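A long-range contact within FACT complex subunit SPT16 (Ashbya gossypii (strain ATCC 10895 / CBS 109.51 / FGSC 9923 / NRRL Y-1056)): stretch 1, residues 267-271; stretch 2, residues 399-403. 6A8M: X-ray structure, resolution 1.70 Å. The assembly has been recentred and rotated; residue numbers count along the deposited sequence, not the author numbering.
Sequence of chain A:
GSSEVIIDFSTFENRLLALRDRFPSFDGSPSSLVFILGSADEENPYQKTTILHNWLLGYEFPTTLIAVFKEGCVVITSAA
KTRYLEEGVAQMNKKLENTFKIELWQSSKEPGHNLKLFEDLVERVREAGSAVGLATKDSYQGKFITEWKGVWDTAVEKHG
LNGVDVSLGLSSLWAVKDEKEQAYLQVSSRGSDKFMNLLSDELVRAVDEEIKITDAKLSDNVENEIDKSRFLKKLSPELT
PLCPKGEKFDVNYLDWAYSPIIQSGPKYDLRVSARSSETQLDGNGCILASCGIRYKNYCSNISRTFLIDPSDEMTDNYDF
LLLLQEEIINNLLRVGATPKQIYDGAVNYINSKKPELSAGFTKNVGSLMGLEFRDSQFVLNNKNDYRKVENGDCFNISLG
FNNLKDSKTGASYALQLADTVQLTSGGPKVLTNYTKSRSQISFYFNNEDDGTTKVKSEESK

Stretch 1 267-271: KYDLR
Stretch 2 (399-403) LGFNN

A segment without regular secondary structure, 267-271, extended except at Leu 270 (phi/psi -104/4), lies beside the strand that runs through Leu 399, Gly 400 and Phe 401, and the two run antiparallel: Tyr 268 sits across from Asn 402 (CA to CA 6.9 Å) and Leu 270 across from Gly 400 (CA to CA 6.7 Å). At this spacing side chains and water, rather than direct backbone hydrogen bonds, join the two chains. Alternation sets the pattern. Tyr 268, Leu 270 and Asn 402 send their CA-to-CB bonds toward the partner stretch, while Asp 269, Arg 271, Leu 399 and Phe 401 send theirs away.

Asn 402 (phi/psi -123/165, chi1 t at -158°, chi2 -1°) covers the most surface and makes the one direct hydrogen bond: its ND2 donates to Tyr 268 O at 2.9 Å, nearly straight at 166°. The amide is used at both ends. Asn 402 OD1 accepts from the backbone N of Asn 403 at 2.7 Å, where the chain turns a corner, and from water 1 at 2.8 Å; that water in turn accepts from Tyr 268 N at 2.9 Å. Asn 402 ND2 also donates to water 2 at 3.0 Å, which accepts from Leu 270 N at 3.1 Å. One side chain thus reaches Tyr 268 O directly and Tyr 268 N and Leu 270 N through water.

Leu 270 (chi1 m, chi2 t) supplies the apolar half. Leu 270 CD1 rests 3.7 Å from Gly 400 CA, 3.6 Å from Phe 401 N and 3.9 Å from Asn 402 CB. The glycine makes room: an ideal CB there would lie 2.6 Å from Leu 270 CD1, a clash.

Tyr 268 (-125/157, chi1 m) CB points toward the strand and lies 3.7 Å from Asn 402 OD1, while the far end of the ring extends clear of it. Behind the contact, Asp 269 (chi1 t) is bonded to Arg 271: Asp 269 OD2 forms a salt bridge with Arg 271 NH2 at 2.8 Å, and Asp 269 OD1 accepts from Arg 271 N at 3.0 Å.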

# COMPACT_ATOMS: atom_id res chain seq x y z
N LYS A 267 -9.94 25.36 -4.63
CA LYS A 267 -8.68 24.79 -5.06
C LYS A 267 -8.59 23.33 -4.66
O LYS A 267 -8.83 22.97 -3.50
CB LYS A 267 -7.49 25.57 -4.49
CG LYS A 267 -7.56 27.06 -4.81
CD LYS A 267 -7.49 27.31 -6.31
CE LYS A 267 -7.44 28.82 -6.60
NZ LYS A 267 -6.34 29.47 -5.81
N TYR A 268 -8.23 22.47 -5.61
CA TYR A 268 -8.11 21.05 -5.38
C TYR A 268 -6.72 20.58 -5.78
O TYR A 268 -6.05 21.19 -6.60
CB TYR A 268 -9.14 20.24 -6.16
CG TYR A 268 -10.58 20.70 -6.10
CD1 TYR A 268 -11.03 21.76 -6.88
CD2 TYR A 268 -11.51 20.03 -5.31
CE1 TYR A 268 -12.37 22.16 -6.85
CE2 TYR A 268 -12.84 20.41 -5.27
CZ TYR A 268 -13.27 21.47 -6.04
OH TYR A 268 -14.60 21.83 -6.02
N ASP A 269 -6.31 19.46 -5.20
CA ASP A 269 -4.96 18.94 -5.39
C ASP A 269 -5.07 17.43 -5.51
O ASP A 269 -5.45 16.76 -4.55
CB ASP A 269 -4.05 19.37 -4.23
CG ASP A 269 -2.59 18.96 -4.42
OD1 ASP A 269 -2.25 18.28 -5.43
OD2 ASP A 269 -1.78 19.33 -3.55
N LEU A 270 -4.77 16.90 -6.69
CA LEU A 270 -4.86 15.46 -6.96
C LEU A 270 -3.50 14.78 -6.99
O LEU A 270 -3.42 13.59 -7.30
CB LEU A 270 -5.59 15.22 -8.28
CG LEU A 270 -6.94 15.92 -8.38
CD1 LEU A 270 -7.72 15.51 -9.62
CD2 LEU A 270 -7.73 15.67 -7.08
N ARG A 271 -2.43 15.52 -6.71
CA ARG A 271 -1.11 14.91 -6.65
C ARG A 271 -1.04 13.89 -5.52
O ARG A 271 -1.77 13.96 -4.52
CB ARG A 271 -0.04 15.98 -6.47
CG ARG A 271 -0.00 16.95 -7.62
CD ARG A 271 0.94 18.10 -7.29
NE ARG A 271 0.51 18.81 -6.08
CZ ARG A 271 1.18 19.81 -5.51
NH1 ARG A 271 2.35 20.20 -6.02
NH2 ARG A 271 0.69 20.40 -4.42
N LEU A 399 -8.67 7.92 -10.42
CA LEU A 399 -8.55 8.87 -11.50
C LEU A 399 -9.19 10.19 -11.13
O LEU A 399 -10.10 10.27 -10.32
CB LEU A 399 -9.16 8.37 -12.80
CG LEU A 399 -10.38 7.47 -12.78
CD1 LEU A 399 -11.17 7.66 -14.04
CD2 LEU A 399 -9.93 6.04 -12.69
N GLY A 400 -8.68 11.24 -11.74
CA GLY A 400 -9.07 12.57 -11.35
C GLY A 400 -8.94 13.53 -12.51
O GLY A 400 -8.17 13.29 -13.45
N PHE A 401 -9.73 14.60 -12.44
CA PHE A 401 -9.64 15.72 -13.37
C PHE A 401 -9.56 16.98 -12.51
O PHE A 401 -10.37 17.14 -11.59
CB PHE A 401 -10.84 15.78 -14.30
CG PHE A 401 -10.99 14.57 -15.18
CD1 PHE A 401 -10.32 14.50 -16.38
CD2 PHE A 401 -11.78 13.49 -14.80
CE1 PHE A 401 -10.43 13.37 -17.20
CE2 PHE A 401 -11.90 12.36 -15.62
CZ PHE A 401 -11.22 12.31 -16.81
N ASN A 402 -8.60 17.85 -12.79
CA ASN A 402 -8.43 19.05 -11.97
C ASN A 402 -8.52 20.28 -12.86
O ASN A 402 -8.50 20.20 -14.10
CB ASN A 402 -7.11 19.00 -11.20
CG ASN A 402 -7.10 19.92 -9.95
OD1 ASN A 402 -8.07 20.62 -9.66
ND2 ASN A 402 -5.99 19.89 -9.22
N ASN A 403 -8.69 21.43 -12.21
CA ASN A 403 -8.62 22.72 -12.91
C ASN A 403 -9.72 22.85 -13.96
O ASN A 403 -9.50 23.33 -15.07
CB ASN A 403 -7.24 22.94 -13.53
CG ASN A 403 -6.14 22.95 -12.49
OD1 ASN A 403 -6.07 23.85 -11.67
ND2 ASN A 403 -5.26 21.95 -12.54
O HOH W 1 -7.85 23.15 -8.43
O HOH W 2 -3.61 18.05 -9.27